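Local structure of protein Amuc_1100 (6KNY) at residues Phe73-Lys78 with Trp101-Gln105; Lys125-Leu130 with Met196-Phe201; Pro169-Leu175 with Leu271-Asn277. The protein is of unknown function but is probably anchored in a membrane of Akkermansia muciniphila by a transmembrane helix that this structure lacks. One frame throughout, in Å; residues are numbered along the deposited sequence.

Contact 1: residues Phe73-Lys78 with Trp101-Gln105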
# COMPACT_ATOMS: atom_id res chain seq x y z
N PHE A 73 5.14 2.26 -15.54
CA PHE A 73 5.13 1.93 -14.11
C PHE A 73 6.21 2.71 -13.37
O PHE A 73 5.94 3.37 -12.36
CB PHE A 73 5.34 0.43 -13.90
CG PHE A 73 5.59 0.08 -12.45
CD1 PHE A 73 4.53 -0.02 -11.56
CD2 PHE A 73 6.89 -0.10 -11.98
CE1 PHE A 73 4.76 -0.33 -10.22
CE2 PHE A 73 7.12 -0.41 -10.64
CZ PHE A 73 6.05 -0.52 -9.77
N GLN A 74 7.45 2.63 -13.86
CA GLN A 74 8.58 3.28 -13.20
C GLN A 74 8.36 4.78 -13.10
O GLN A 74 8.69 5.40 -12.08
CB GLN A 74 9.85 2.96 -13.97
CG GLN A 74 11.11 3.14 -13.22
CD GLN A 74 12.27 2.51 -13.95
OE1 GLN A 74 12.32 2.53 -15.18
NE2 GLN A 74 13.20 1.93 -13.20
N ASN A 75 7.80 5.38 -14.15
CA ASN A 75 7.53 6.81 -14.13
C ASN A 75 6.42 7.14 -13.13
O ASN A 75 6.49 8.15 -12.43
CB ASN A 75 7.19 7.26 -15.56
CG ASN A 75 6.34 8.52 -15.60
OD1 ASN A 75 6.85 9.62 -15.38
ND2 ASN A 75 5.06 8.36 -15.90
N GLU A 76 5.42 6.27 -13.01
CA GLU A 76 4.39 6.46 -11.99
C GLU A 76 4.97 6.29 -10.58
O GLU A 76 4.64 7.05 -9.66
CB GLU A 76 3.24 5.48 -12.21
CG GLU A 76 2.04 5.72 -11.29
CD GLU A 76 0.92 4.71 -11.52
OE1 GLU A 76 1.21 3.54 -11.86
OE2 GLU A 76 -0.26 5.10 -11.37
N LEU A 77 5.86 5.31 -10.41
CA LEU A 77 6.50 5.10 -9.11
C LEU A 77 7.28 6.34 -8.66
O LEU A 77 7.17 6.78 -7.50
CB LEU A 77 7.42 3.88 -9.19
CG LEU A 77 8.37 3.63 -8.00
CD1 LEU A 77 7.59 3.42 -6.67
CD2 LEU A 77 9.33 2.48 -8.28
N LYS A 78 8.09 6.88 -9.56
CA LYS A 78 8.90 8.05 -9.27
C LYS A 78 8.03 9.25 -8.91
O LYS A 78 8.31 9.97 -7.96
CB LYS A 78 9.80 8.40 -10.45
CG LYS A 78 11.22 7.85 -10.34
CD LYS A 78 11.77 7.47 -11.70
CE LYS A 78 12.93 6.50 -11.58
NZ LYS A 78 14.25 7.20 -11.58
N TRP A 101 9.93 4.77 -1.24
CA TRP A 101 9.79 4.00 -2.47
C TRP A 101 8.56 3.10 -2.47
O TRP A 101 8.37 2.35 -3.44
CB TRP A 101 11.04 3.17 -2.71
CG TRP A 101 12.15 3.97 -3.28
CD1 TRP A 101 13.25 4.45 -2.61
CD2 TRP A 101 12.28 4.42 -4.63
NE1 TRP A 101 14.06 5.16 -3.47
CE2 TRP A 101 13.49 5.16 -4.72
CE3 TRP A 101 11.50 4.28 -5.78
CZ2 TRP A 101 13.92 5.75 -5.90
CZ3 TRP A 101 11.93 4.86 -6.97
CH2 TRP A 101 13.13 5.60 -7.02
N LEU A 102 7.75 3.12 -1.41
CA LEU A 102 6.44 2.49 -1.37
C LEU A 102 6.50 0.97 -1.55
O LEU A 102 5.52 0.36 -2.00
CB LEU A 102 5.51 3.10 -2.43
CG LEU A 102 5.17 4.57 -2.17
CD1 LEU A 102 4.52 5.19 -3.40
CD2 LEU A 102 4.30 4.72 -0.92
N GLY A 103 7.63 0.35 -1.20
CA GLY A 103 7.85 -1.07 -1.40
C GLY A 103 8.45 -1.47 -2.73
O GLY A 103 8.65 -2.67 -2.98
N PHE A 104 8.75 -0.50 -3.60
CA PHE A 104 9.18 -0.82 -4.95
C PHE A 104 10.58 -0.29 -5.26
O PHE A 104 10.89 0.02 -6.41
CB PHE A 104 8.18 -0.26 -5.97
CG PHE A 104 6.76 -0.77 -5.81
CD1 PHE A 104 6.33 -1.92 -6.49
CD2 PHE A 104 5.84 -0.09 -5.03
CE1 PHE A 104 5.00 -2.35 -6.38
CE2 PHE A 104 4.51 -0.53 -4.91
CZ PHE A 104 4.10 -1.66 -5.58
N GLN A 105 11.46 -0.21 -4.24
CA GLN A 105 12.81 0.29 -4.51
C GLN A 105 13.57 -0.64 -5.44
O GLN A 105 14.48 -0.20 -6.15
CB GLN A 105 13.60 0.48 -3.21
CG GLN A 105 14.94 1.23 -3.43
CD GLN A 105 15.64 1.62 -2.14
OE1 GLN A 105 15.50 0.96 -1.11
NE2 GLN A 105 16.42 2.71 -2.19

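Contact 2: residues Lys125-Leu130 with Met196-Phe201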
# COMPACT_ATOMS: atom_id res chain seq x y z
N LYS A 125 -0.77 1.55 -7.09
CA LYS A 125 -1.84 2.53 -6.88
C LYS A 125 -2.52 2.33 -5.54
O LYS A 125 -2.85 3.30 -4.85
CB LYS A 125 -2.88 2.45 -8.02
CG LYS A 125 -2.39 3.10 -9.32
CD LYS A 125 -3.07 4.46 -9.65
CE LYS A 125 -2.79 4.98 -11.08
NZ LYS A 125 -2.26 6.39 -11.17
N ALA A 126 -2.72 1.07 -5.12
CA ALA A 126 -3.35 0.80 -3.83
C ALA A 126 -2.46 1.23 -2.66
O ALA A 126 -2.93 1.87 -1.71
CB ALA A 126 -3.70 -0.69 -3.71
N ILE A 127 -1.17 0.88 -2.72
CA ILE A 127 -0.25 1.25 -1.65
C ILE A 127 -0.09 2.77 -1.60
O ILE A 127 -0.14 3.38 -0.52
CB ILE A 127 1.11 0.54 -1.83
CG1 ILE A 127 0.96 -0.98 -1.67
CG2 ILE A 127 2.16 1.11 -0.81
CD1 ILE A 127 2.23 -1.80 -1.99
N ASN A 128 0.07 3.40 -2.77
CA ASN A 128 0.14 4.86 -2.83
C ASN A 128 -1.06 5.51 -2.15
O ASN A 128 -0.91 6.48 -1.40
CB ASN A 128 0.21 5.36 -4.27
CG ASN A 128 0.33 6.88 -4.33
OD1 ASN A 128 1.32 7.45 -3.86
ND2 ASN A 128 -0.71 7.53 -4.82
N SER A 129 -2.26 4.99 -2.41
CA SER A 129 -3.46 5.57 -1.81
C SER A 129 -3.47 5.36 -0.30
O SER A 129 -3.81 6.28 0.46
CB SER A 129 -4.71 4.96 -2.45
OG SER A 129 -5.86 5.39 -1.77
N LEU A 130 -3.10 4.15 0.15
CA LEU A 130 -3.04 3.85 1.58
C LEU A 130 -2.06 4.76 2.31
O LEU A 130 -2.40 5.39 3.32
CB LEU A 130 -2.63 2.38 1.79
CG LEU A 130 -2.42 1.96 3.26
CD1 LEU A 130 -3.63 2.31 4.12
CD2 LEU A 130 -2.11 0.46 3.34
N MET A 196 -10.49 2.08 4.03
CA MET A 196 -10.26 2.35 2.62
C MET A 196 -11.49 2.05 1.78
O MET A 196 -12.15 1.02 1.96
CB MET A 196 -9.10 1.48 2.11
CG MET A 196 -7.77 1.75 2.74
SD MET A 196 -6.83 2.85 1.68
CE MET A 196 -7.19 4.41 2.48
N GLN A 197 -11.74 2.92 0.82
CA GLN A 197 -12.96 2.94 0.02
C GLN A 197 -12.87 2.05 -1.21
O GLN A 197 -13.81 1.30 -1.52
CB GLN A 197 -13.26 4.39 -0.40
CG GLN A 197 -12.82 5.47 0.63
CD GLN A 197 -11.29 5.68 0.73
OE1 GLN A 197 -10.55 5.63 -0.26
NE2 GLN A 197 -10.81 5.90 1.95
N ASP A 198 -11.73 2.11 -1.91
CA ASP A 198 -11.58 1.50 -3.22
C ASP A 198 -10.67 0.29 -3.22
O ASP A 198 -10.63 -0.43 -4.22
CB ASP A 198 -10.99 2.53 -4.20
CG ASP A 198 -11.95 3.65 -4.56
OD1 ASP A 198 -13.19 3.46 -4.46
OD2 ASP A 198 -11.46 4.75 -4.92
N TYR A 199 -9.94 0.06 -2.13
CA TYR A 199 -8.96 -1.01 -2.06
C TYR A 199 -9.15 -1.74 -0.74
O TYR A 199 -9.32 -1.10 0.30
CB TYR A 199 -7.53 -0.46 -2.17
CG TYR A 199 -7.22 0.18 -3.51
CD1 TYR A 199 -6.90 -0.60 -4.61
CD2 TYR A 199 -7.24 1.56 -3.66
CE1 TYR A 199 -6.58 -0.02 -5.83
CE2 TYR A 199 -6.94 2.15 -4.88
CZ TYR A 199 -6.62 1.36 -5.96
OH TYR A 199 -6.32 1.94 -7.18
N LEU A 200 -9.12 -3.08 -0.78
CA LEU A 200 -9.34 -3.90 0.41
C LEU A 200 -8.00 -4.39 0.96
O LEU A 200 -7.36 -5.27 0.36
CB LEU A 200 -10.26 -5.08 0.08
CG LEU A 200 -10.56 -6.10 1.20
CD1 LEU A 200 -11.17 -5.44 2.42
CD2 LEU A 200 -11.50 -7.20 0.64
N PHE A 201 -7.57 -3.83 2.09
CA PHE A 201 -6.41 -4.32 2.83
C PHE A 201 -6.92 -5.08 4.04
O PHE A 201 -7.73 -4.56 4.81
CB PHE A 201 -5.51 -3.17 3.31
CG PHE A 201 -4.74 -2.49 2.22
CD1 PHE A 201 -3.47 -2.95 1.86
CD2 PHE A 201 -5.25 -1.36 1.57
CE1 PHE A 201 -2.74 -2.31 0.86
CE2 PHE A 201 -4.53 -0.72 0.58
CZ PHE A 201 -3.27 -1.18 0.23

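Contact 3: residues Pro169-Leu175 with Leu271-Asn277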
# COMPACT_ATOMS: atom_id res chain seq x y z
N PRO A 169 -10.45 -16.98 -6.70
CA PRO A 169 -11.26 -15.77 -6.90
C PRO A 169 -10.56 -14.48 -6.50
O PRO A 169 -11.01 -13.40 -6.94
CB PRO A 169 -12.49 -16.02 -6.01
CG PRO A 169 -12.50 -17.48 -5.77
CD PRO A 169 -11.07 -17.90 -5.73
N TRP A 170 -9.53 -14.54 -5.65
CA TRP A 170 -8.72 -13.38 -5.32
C TRP A 170 -7.27 -13.82 -5.17
O TRP A 170 -6.98 -15.00 -4.98
CB TRP A 170 -9.21 -12.67 -4.04
CG TRP A 170 -8.96 -13.46 -2.78
CD1 TRP A 170 -7.82 -13.45 -2.00
CD2 TRP A 170 -9.85 -14.41 -2.18
NE1 TRP A 170 -7.97 -14.33 -0.94
CE2 TRP A 170 -9.20 -14.93 -1.03
CE3 TRP A 170 -11.13 -14.87 -2.50
CZ2 TRP A 170 -9.80 -15.88 -0.20
CZ3 TRP A 170 -11.72 -15.81 -1.68
CH2 TRP A 170 -11.05 -16.31 -0.55
N THR A 171 -6.37 -12.85 -5.26
CA THR A 171 -4.94 -13.06 -5.04
C THR A 171 -4.51 -12.09 -3.96
O THR A 171 -4.70 -10.87 -4.11
CB THR A 171 -4.13 -12.81 -6.31
OG1 THR A 171 -4.50 -13.78 -7.30
CG2 THR A 171 -2.59 -12.85 -6.01
N PRO A 172 -3.99 -12.57 -2.83
CA PRO A 172 -3.53 -11.66 -1.78
C PRO A 172 -2.16 -11.12 -2.13
O PRO A 172 -1.30 -11.85 -2.65
CB PRO A 172 -3.45 -12.56 -0.54
CG PRO A 172 -3.05 -13.92 -1.12
CD PRO A 172 -3.74 -13.99 -2.51
N MET A 173 -1.92 -9.86 -1.80
CA MET A 173 -0.62 -9.24 -2.07
C MET A 173 -0.01 -8.72 -0.77
O MET A 173 -0.53 -7.75 -0.20
CB MET A 173 -0.75 -8.13 -3.10
CG MET A 173 -1.32 -8.64 -4.44
SD MET A 173 -1.45 -7.33 -5.66
CE MET A 173 -2.08 -8.21 -7.10
N PRO A 174 1.08 -9.31 -0.27
CA PRO A 174 1.57 -8.97 1.07
C PRO A 174 2.32 -7.65 1.09
O PRO A 174 2.96 -7.26 0.11
CB PRO A 174 2.50 -10.13 1.43
CG PRO A 174 3.03 -10.57 0.09
CD PRO A 174 1.89 -10.37 -0.90
N LEU A 175 2.22 -6.96 2.22
CA LEU A 175 3.13 -5.86 2.54
C LEU A 175 3.13 -5.62 4.04
O LEU A 175 2.23 -6.05 4.77
CB LEU A 175 2.74 -4.58 1.80
CG LEU A 175 1.41 -3.95 2.17
CD1 LEU A 175 1.56 -2.42 2.14
CD2 LEU A 175 0.32 -4.42 1.18
N LEU A 271 -0.09 -6.69 6.13
CA LEU A 271 -1.34 -6.58 5.39
C LEU A 271 -1.33 -7.52 4.20
O LEU A 271 -0.28 -7.88 3.67
CB LEU A 271 -1.54 -5.14 4.92
CG LEU A 271 -1.56 -4.10 6.06
CD1 LEU A 271 -1.33 -2.71 5.49
CD2 LEU A 271 -2.88 -4.15 6.81
N ASN A 272 -2.53 -7.95 3.81
CA ASN A 272 -2.75 -8.57 2.51
C ASN A 272 -3.72 -7.69 1.75
O ASN A 272 -4.87 -7.53 2.17
CB ASN A 272 -3.27 -9.99 2.64
CG ASN A 272 -2.21 -10.97 3.16
OD1 ASN A 272 -1.31 -11.38 2.44
ND2 ASN A 272 -2.33 -11.35 4.42
N LEU A 273 -3.23 -7.07 0.67
CA LEU A 273 -4.09 -6.40 -0.29
C LEU A 273 -4.82 -7.46 -1.10
O LEU A 273 -4.19 -8.35 -1.67
CB LEU A 273 -3.25 -5.51 -1.20
CG LEU A 273 -3.91 -4.86 -2.42
CD1 LEU A 273 -5.01 -3.88 -1.99
CD2 LEU A 273 -2.85 -4.19 -3.33
N VAL A 274 -6.14 -7.37 -1.17
CA VAL A 274 -6.94 -8.40 -1.82
C VAL A 274 -7.19 -7.97 -3.27
O VAL A 274 -7.89 -6.98 -3.52
CB VAL A 274 -8.26 -8.63 -1.06
CG1 VAL A 274 -9.13 -9.65 -1.77
CG2 VAL A 274 -7.94 -9.07 0.39
N HIS A 275 -6.60 -8.69 -4.23
CA HIS A 275 -6.89 -8.45 -5.64
C HIS A 275 -7.96 -9.44 -6.11
O HIS A 275 -7.71 -10.65 -6.16
CB HIS A 275 -5.65 -8.59 -6.53
CG HIS A 275 -5.97 -8.31 -7.98
ND1 HIS A 275 -6.23 -9.30 -8.89
CD2 HIS A 275 -6.16 -7.14 -8.63
CE1 HIS A 275 -6.52 -8.76 -10.06
NE2 HIS A 275 -6.47 -7.45 -9.94
N PHE A 276 -9.12 -8.91 -6.49
CA PHE A 276 -10.21 -9.73 -7.03
C PHE A 276 -9.93 -10.07 -8.49
O PHE A 276 -9.66 -9.18 -9.30
CB PHE A 276 -11.54 -9.00 -6.87
CG PHE A 276 -11.92 -8.81 -5.44
CD1 PHE A 276 -12.60 -9.81 -4.75
CD2 PHE A 276 -11.57 -7.66 -4.76
CE1 PHE A 276 -12.92 -9.66 -3.40
CE2 PHE A 276 -11.87 -7.50 -3.41
CZ PHE A 276 -12.54 -8.51 -2.73
N ASN A 277 -9.99 -11.36 -8.82
CA ASN A 277 -9.43 -11.83 -10.08
C ASN A 277 -10.47 -11.94 -11.20
O ASN A 277 -10.19 -11.52 -12.32
CB ASN A 277 -8.75 -13.18 -9.86
CG ASN A 277 -7.43 -13.05 -9.12
OD1 ASN A 277 -6.78 -11.99 -9.19
ND2 ASN A 277 -7.04 -14.10 -8.39

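Contact 1: residues Phe73-Lys78 with Trp101-Gln105
A tight turn that follows one helix can serve as the seat for another, and here a type I' beta turn running from Trp101 to Phe104 receives the flank of helix 70-91. The turn follows the short helix 97-100. Leu102 is where helical backbone angles are abandoned, with positive phi, and Gly103, also at positive phi, occupies a conformation in which a CB would be jammed against the carbonyl O of Leu102. The bond from Phe104 N to Trp101 O (2.9 Å) closes the turn and brings the side chains of Trp101 and Phe104 round to the same helix.

Leu77 is the residue most covered by the contact. Its CA-to-CB bond points toward the turn, and its CD2 methyl lies between the two aromatic residues, 3.8 Å from CE3 at the edge of the Trp101 indole and 3.8 Å from CB of Phe104. One helical turn earlier, Phe73 adds an aromatic partner. Its edge is directed at the face of Phe104 in an offset edge-to-face pair, with centroids 5.5 Å apart and planes at 68°. Phe73 and Phe104 both also touch Leu124, so helix 117-134 covers this aromatic corner, whereas Trp101 forms a cation-pi contact with Arg81 further along helix 70-91.

No hydrogen bond crosses between the segments; the join is apolar and largely buried. Even the backbone of the turn takes part through van der Waals contact: Leu77 CD1 is 3.5 Å from Trp101 O, and Leu77 CD2 is 3.5 Å from Phe104 O.

Contact 2: residues Lys125-Leu130 with Met196-Phe201
A loop can dock on a helix by laying its rings where the helix surface is low, as the loop after helix 183-194 does on helix 117-134. Ala126 provides the shallow place. The Tyr199 ring lies broadside over it, with Ala126 CA 3.7 Å from the ring centroid and only 2° off its normal, a CH-pi contact made by the backbone CA itself; Ala126 CB comes within 3.3 Å of Tyr199 CD1.

Phe201, at the start of strand 201-210, enters the neighbouring hollow between Ala126 and Leu130. The tip of its ring reaches the backbone, CZ standing 3.6 Å from Ala126 O, while Leu130 CD2 sits over the ring face, 3.6 Å from the centroid and 9° off the normal. Met196 meets the helix one turn on from Ala126, its SD resting 3.9 Å from Leu130 CA. Beyond the helix-loop interface, Leu273 of strand 265-276 touches both Ala126 and Phe201, so the loop fits into the packing of helix on sheet.

Lys125 offers Tyr199 its aliphatic base and sends its NZ to a salt bridge with Glu76. With no hydrogen bond between the segments, their mutual fit depends on shape complementarity, dispersion and CH-pi attraction.

Contact 3: residues Pro169-Leu175 with Leu271-Asn277
Paired antiparallel, strands 170-181 and 265-276 are neighbouring inner strands of the mixed sheet. The latter lies between 170-181 and 201-210, which with helix 183-194 make a split beta-alpha-beta unit, consistent with a circularly permuted ferredoxin-like topology.

Pro169 lies just before the strand, yet its O accepts a bond from Asn277 N (3.0 Å). Trp170 pairs with Phe276 without hydrogen bonds; its CB rests 3.8 Å from Val274 CG1, and its CA makes a CA-H...O contact with His275 O (3.0 Å). Thr171 exchanges both backbone bonds with His275, and its OG1 receives Asn277 ND2 at 2.8 Å. Asn277 OD1 in turn accepts His275 ND1, whose imidazole also reaches Ser63 O through NE2.

Pro172 and Pro174 occupy non-hydrogen-bonded positions opposite Val274 and Asn272, where the absent amide proton costs this strand pair nothing. Between them Met173 bonds with Leu273 in both directions and joins it, with Leu175 and Leu271, on the face that holds the apolar core; Met173 and Leu273 both touch helix 117-134. At Leu175 the pairing is again reciprocal: Leu175 N donates to Leu271 O at 3.0 Å, and Leu271 N donates to Leu175 O at 2.8 Å.

Followed from the N terminus, the chain first closes a local loop: contact 1 brings the turn after helix 97-100 back onto helix 70-91 before contact 2 opens. Contacts 2 and 3 cross instead. Helix 117-134 opens contact 2, residues 169-175 open contact 3, the loop at 196-201 then closes contact 2, and residues 271-277 close contact 3 last. Neighbouring contacts also touch. Phe104 CE2 packs 3.9 Å from Ile127 CD1 between contacts 1 and 2, and a probable hydrogen bond between Leu200 O and Val274 N (2.9 Å) joins contact 2 to contact 3. Helix 117-134 is the shared layer, with helix 70-91 and its turn on one side and strands 170-181 and 265-276 on the other.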